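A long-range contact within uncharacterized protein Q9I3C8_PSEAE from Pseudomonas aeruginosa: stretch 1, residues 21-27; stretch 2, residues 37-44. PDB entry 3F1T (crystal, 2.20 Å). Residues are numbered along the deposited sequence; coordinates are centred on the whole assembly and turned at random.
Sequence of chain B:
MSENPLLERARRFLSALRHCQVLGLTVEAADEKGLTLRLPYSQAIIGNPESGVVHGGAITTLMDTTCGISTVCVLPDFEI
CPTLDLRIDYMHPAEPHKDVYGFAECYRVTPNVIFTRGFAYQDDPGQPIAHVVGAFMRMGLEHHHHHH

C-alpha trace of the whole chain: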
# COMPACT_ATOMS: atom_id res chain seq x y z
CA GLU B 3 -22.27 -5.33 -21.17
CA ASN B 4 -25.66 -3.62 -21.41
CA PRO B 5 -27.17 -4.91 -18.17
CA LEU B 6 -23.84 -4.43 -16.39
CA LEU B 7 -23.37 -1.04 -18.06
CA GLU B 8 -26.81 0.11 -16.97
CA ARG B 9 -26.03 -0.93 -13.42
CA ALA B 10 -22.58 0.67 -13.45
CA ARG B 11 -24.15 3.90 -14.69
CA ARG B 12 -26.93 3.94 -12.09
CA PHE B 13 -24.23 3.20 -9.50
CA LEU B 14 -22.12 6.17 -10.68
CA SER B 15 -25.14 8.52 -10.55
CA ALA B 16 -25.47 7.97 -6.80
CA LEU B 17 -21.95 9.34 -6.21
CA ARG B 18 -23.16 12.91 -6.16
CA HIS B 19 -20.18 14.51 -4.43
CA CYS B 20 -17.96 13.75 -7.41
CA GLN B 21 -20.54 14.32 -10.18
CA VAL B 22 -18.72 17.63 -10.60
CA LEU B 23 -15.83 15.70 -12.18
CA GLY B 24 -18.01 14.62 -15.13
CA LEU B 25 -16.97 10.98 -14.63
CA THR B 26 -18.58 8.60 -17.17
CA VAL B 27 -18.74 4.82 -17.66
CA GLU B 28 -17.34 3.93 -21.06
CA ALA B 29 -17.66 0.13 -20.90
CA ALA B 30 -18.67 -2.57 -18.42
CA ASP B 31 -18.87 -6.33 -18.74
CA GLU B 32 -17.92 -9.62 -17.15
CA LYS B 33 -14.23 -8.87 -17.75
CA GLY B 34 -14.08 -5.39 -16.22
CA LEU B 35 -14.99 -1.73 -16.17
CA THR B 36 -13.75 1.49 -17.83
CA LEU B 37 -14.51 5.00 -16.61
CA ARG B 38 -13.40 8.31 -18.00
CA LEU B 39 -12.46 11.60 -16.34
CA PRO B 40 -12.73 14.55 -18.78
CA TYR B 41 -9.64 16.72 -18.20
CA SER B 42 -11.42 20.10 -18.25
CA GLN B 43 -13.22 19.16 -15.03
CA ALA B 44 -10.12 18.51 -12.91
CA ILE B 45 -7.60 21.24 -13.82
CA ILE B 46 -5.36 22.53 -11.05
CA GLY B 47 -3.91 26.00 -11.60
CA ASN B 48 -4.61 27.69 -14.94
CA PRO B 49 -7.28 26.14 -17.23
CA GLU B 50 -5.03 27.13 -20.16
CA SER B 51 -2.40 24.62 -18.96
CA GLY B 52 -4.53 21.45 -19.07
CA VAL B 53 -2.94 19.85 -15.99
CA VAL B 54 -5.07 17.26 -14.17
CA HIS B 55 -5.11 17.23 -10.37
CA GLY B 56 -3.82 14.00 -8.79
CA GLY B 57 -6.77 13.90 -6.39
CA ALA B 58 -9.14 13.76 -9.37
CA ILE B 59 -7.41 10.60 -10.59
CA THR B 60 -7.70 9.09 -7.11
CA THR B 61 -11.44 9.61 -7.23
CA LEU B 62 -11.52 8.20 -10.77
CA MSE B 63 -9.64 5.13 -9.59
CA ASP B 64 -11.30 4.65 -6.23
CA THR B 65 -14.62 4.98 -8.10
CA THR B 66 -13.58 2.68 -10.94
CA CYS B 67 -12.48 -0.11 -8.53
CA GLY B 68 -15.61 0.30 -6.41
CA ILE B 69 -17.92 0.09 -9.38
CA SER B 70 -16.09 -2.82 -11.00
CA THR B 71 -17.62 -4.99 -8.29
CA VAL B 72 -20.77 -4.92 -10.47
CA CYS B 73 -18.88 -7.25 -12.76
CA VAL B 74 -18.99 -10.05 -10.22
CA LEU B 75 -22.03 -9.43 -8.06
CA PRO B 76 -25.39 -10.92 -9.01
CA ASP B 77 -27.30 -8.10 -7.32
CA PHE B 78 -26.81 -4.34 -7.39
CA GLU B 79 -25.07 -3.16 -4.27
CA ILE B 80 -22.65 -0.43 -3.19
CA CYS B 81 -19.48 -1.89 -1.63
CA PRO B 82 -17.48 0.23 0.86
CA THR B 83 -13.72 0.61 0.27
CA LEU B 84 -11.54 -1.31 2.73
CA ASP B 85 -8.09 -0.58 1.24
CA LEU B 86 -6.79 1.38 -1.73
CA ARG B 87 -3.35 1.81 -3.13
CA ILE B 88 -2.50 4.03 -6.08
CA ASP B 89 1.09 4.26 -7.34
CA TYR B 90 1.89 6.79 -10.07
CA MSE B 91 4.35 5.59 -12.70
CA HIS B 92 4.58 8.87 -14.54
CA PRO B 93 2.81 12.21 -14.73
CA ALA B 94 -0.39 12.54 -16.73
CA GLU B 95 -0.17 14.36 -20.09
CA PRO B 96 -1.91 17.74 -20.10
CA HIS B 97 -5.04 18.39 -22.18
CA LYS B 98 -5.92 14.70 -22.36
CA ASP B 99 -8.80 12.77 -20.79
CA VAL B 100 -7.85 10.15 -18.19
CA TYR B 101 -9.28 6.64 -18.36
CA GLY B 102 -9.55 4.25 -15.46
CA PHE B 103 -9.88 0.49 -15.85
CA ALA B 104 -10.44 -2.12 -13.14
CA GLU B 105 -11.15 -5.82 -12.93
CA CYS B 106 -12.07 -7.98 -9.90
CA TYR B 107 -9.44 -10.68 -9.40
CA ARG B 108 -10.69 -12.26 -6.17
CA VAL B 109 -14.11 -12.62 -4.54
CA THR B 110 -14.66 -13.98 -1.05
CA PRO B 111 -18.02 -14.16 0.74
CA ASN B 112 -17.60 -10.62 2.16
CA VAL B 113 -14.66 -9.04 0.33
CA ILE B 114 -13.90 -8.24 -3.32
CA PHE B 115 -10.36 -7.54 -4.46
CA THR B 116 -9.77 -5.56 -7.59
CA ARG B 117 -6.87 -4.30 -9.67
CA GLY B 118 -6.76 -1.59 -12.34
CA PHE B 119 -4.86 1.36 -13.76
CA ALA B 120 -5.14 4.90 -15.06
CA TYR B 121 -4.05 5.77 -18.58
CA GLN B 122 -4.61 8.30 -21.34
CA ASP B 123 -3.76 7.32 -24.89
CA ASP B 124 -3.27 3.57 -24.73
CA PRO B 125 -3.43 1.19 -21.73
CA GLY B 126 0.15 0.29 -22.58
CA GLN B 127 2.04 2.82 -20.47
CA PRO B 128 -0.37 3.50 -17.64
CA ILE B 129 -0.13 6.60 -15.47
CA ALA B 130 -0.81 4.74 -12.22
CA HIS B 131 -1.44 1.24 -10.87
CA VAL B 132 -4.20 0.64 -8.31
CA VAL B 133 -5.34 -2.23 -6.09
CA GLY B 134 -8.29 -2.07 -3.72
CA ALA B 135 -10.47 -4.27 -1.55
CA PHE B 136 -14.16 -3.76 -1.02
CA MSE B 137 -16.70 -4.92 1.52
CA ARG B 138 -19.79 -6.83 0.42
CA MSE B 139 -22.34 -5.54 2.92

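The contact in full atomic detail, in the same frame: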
# COMPACT_ATOMS: atom_id res chain seq x y z
N GLN B 21 -19.86 14.16 -8.89
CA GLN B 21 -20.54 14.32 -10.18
C GLN B 21 -20.01 15.56 -10.89
O GLN B 21 -20.11 15.68 -12.11
CB GLN B 21 -22.05 14.43 -9.99
CG GLN B 21 -22.72 13.13 -9.59
CD GLN B 21 -23.22 12.34 -10.79
OE1 GLN B 21 -24.23 12.70 -11.41
NE2 GLN B 21 -22.54 11.23 -11.10
N VAL B 22 -19.31 16.38 -10.12
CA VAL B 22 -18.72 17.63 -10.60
C VAL B 22 -17.52 17.38 -11.49
O VAL B 22 -17.20 18.19 -12.36
CB VAL B 22 -18.33 18.50 -9.39
CG1 VAL B 22 -19.01 17.94 -8.13
CG2 VAL B 22 -16.82 18.53 -9.21
N LEU B 23 -16.99 16.16 -11.40
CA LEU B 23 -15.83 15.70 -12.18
C LEU B 23 -16.24 15.21 -13.58
O LEU B 23 -15.38 15.00 -14.44
CB LEU B 23 -15.14 14.56 -11.43
CG LEU B 23 -13.79 14.74 -10.71
CD1 LEU B 23 -13.53 16.15 -10.23
CD2 LEU B 23 -13.65 13.75 -9.56
N GLY B 24 -17.54 15.04 -13.82
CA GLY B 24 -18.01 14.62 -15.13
C GLY B 24 -17.62 13.18 -15.46
O GLY B 24 -17.50 12.82 -16.63
N LEU B 25 -17.43 12.36 -14.43
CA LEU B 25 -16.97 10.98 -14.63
C LEU B 25 -18.06 10.23 -15.42
O LEU B 25 -19.24 10.54 -15.27
CB LEU B 25 -16.75 10.33 -13.26
CG LEU B 25 -15.32 10.09 -12.80
CD1 LEU B 25 -14.37 11.20 -13.18
CD2 LEU B 25 -15.24 9.77 -11.32
N THR B 26 -17.64 9.44 -16.41
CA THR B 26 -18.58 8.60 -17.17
C THR B 26 -18.11 7.15 -17.23
O THR B 26 -16.91 6.88 -17.15
CB THR B 26 -18.79 9.09 -18.63
OG1 THR B 26 -17.54 9.15 -19.30
CG2 THR B 26 -19.46 10.46 -18.66
N VAL B 27 -19.06 6.22 -17.40
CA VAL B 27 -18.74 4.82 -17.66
C VAL B 27 -18.68 4.59 -19.16
O VAL B 27 -19.70 4.68 -19.84
CB VAL B 27 -19.81 3.85 -17.09
CG1 VAL B 27 -19.34 2.41 -17.22
CG2 VAL B 27 -20.12 4.17 -15.66
N LEU B 37 -13.97 3.67 -16.80
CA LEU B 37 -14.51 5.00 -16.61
C LEU B 37 -13.62 6.00 -17.31
O LEU B 37 -12.42 5.79 -17.46
CB LEU B 37 -14.58 5.34 -15.11
CG LEU B 37 -15.88 5.06 -14.37
CD1 LEU B 37 -16.25 3.60 -14.47
CD2 LEU B 37 -15.82 5.51 -12.92
N ARG B 38 -14.16 7.20 -17.49
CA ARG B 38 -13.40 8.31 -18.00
C ARG B 38 -13.57 9.57 -17.14
O ARG B 38 -14.68 9.93 -16.77
CB ARG B 38 -13.80 8.59 -19.45
CG ARG B 38 -13.04 9.74 -20.07
CD ARG B 38 -13.68 10.20 -21.35
NE ARG B 38 -14.95 10.88 -21.12
CZ ARG B 38 -15.58 11.60 -22.04
NH1 ARG B 38 -14.99 11.82 -23.21
NH2 ARG B 38 -16.77 12.11 -21.80
N LEU B 39 -12.46 10.26 -16.89
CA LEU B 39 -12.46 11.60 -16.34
C LEU B 39 -12.08 12.62 -17.42
O LEU B 39 -10.93 12.68 -17.84
CB LEU B 39 -11.46 11.66 -15.18
CG LEU B 39 -10.99 13.01 -14.63
CD1 LEU B 39 -12.11 13.65 -13.80
CD2 LEU B 39 -9.75 12.79 -13.78
N PRO B 40 -13.03 13.47 -17.83
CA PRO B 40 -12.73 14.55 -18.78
C PRO B 40 -11.79 15.60 -18.15
O PRO B 40 -12.06 16.09 -17.05
CB PRO B 40 -14.11 15.17 -19.07
CG PRO B 40 -14.92 14.85 -17.88
CD PRO B 40 -14.42 13.54 -17.34
N TYR B 41 -10.70 15.92 -18.83
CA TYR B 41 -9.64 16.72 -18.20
C TYR B 41 -10.08 18.13 -17.77
O TYR B 41 -9.63 18.63 -16.74
CB TYR B 41 -8.37 16.75 -19.05
CG TYR B 41 -8.41 17.67 -20.24
CD1 TYR B 41 -8.14 19.04 -20.11
CD2 TYR B 41 -8.60 17.17 -21.53
CE1 TYR B 41 -8.08 19.87 -21.21
CE2 TYR B 41 -8.58 18.00 -22.63
CZ TYR B 41 -8.30 19.34 -22.47
OH TYR B 41 -8.26 20.17 -23.57
N SER B 42 -10.99 18.73 -18.53
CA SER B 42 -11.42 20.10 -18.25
C SER B 42 -12.02 20.24 -16.85
O SER B 42 -12.00 21.32 -16.27
CB SER B 42 -12.44 20.57 -19.29
OG SER B 42 -13.47 19.61 -19.44
N GLN B 43 -12.46 19.13 -16.28
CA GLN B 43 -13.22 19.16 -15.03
C GLN B 43 -12.34 19.00 -13.78
O GLN B 43 -12.83 19.14 -12.66
CB GLN B 43 -14.33 18.11 -15.07
CG GLN B 43 -15.39 18.41 -16.14
CD GLN B 43 -16.14 19.70 -15.87
OE1 GLN B 43 -15.84 20.75 -16.46
NE2 GLN B 43 -17.10 19.65 -14.95
N ALA B 44 -11.03 18.87 -13.99
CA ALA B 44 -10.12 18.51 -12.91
C ALA B 44 -8.82 19.31 -12.94
O ALA B 44 -7.81 18.87 -12.39
CB ALA B 44 -9.82 17.04 -12.95

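The two stretches run antiparallel, joined as neighbouring β-strands at one end and staying side by side, each in a 3-10 segment, at the other. Thr-26 and Arg-38 form a hydrogen-bonded pair: Thr-26 N donates to Arg-38 O at 3.0 Å, and Arg-38 N returns the bond to Thr-26 O at 2.8 Å. Both carbonyls also receive a CA-H...O contact, from Leu-25 CA to Arg-38 O (3.3 Å) and from Leu-37 CA to Thr-26 O (3.1 Å). Val-27 and Leu-37 follow as a non-hydrogen-bonded pair, their CA atoms 4.4 Å apart.

Side chains alternate across this short sheet. Val-27 and Leu-37 share one face, where Val-27 CG2 lies 4.1 Å from Leu-37 CD1 in a buried apolar contact. Thr-26 and Arg-38 occupy the other, partly exposed face, with Thr-26 OG1 3.6 Å from Arg-38 NE, too long a separation to count as a hydrogen bond. Beyond the ladder, Leu-39 CD1 packs against Leu-25 CD1 (3.4 Å) and Leu-23 CG (3.7 Å), forming a second buried apolar contact. Gly-24, at positive phi, passes close to Pro-40, its O 3.2 Å from Pro-40 CD; a β-carbon here would crowd the proline ring. Finally, Gln-43 points toward the first stretch, its CB 3.3 Å from Leu-23 O, and its amide NE2 donates to Val-22 O (3.0 Å), tying the two turns together.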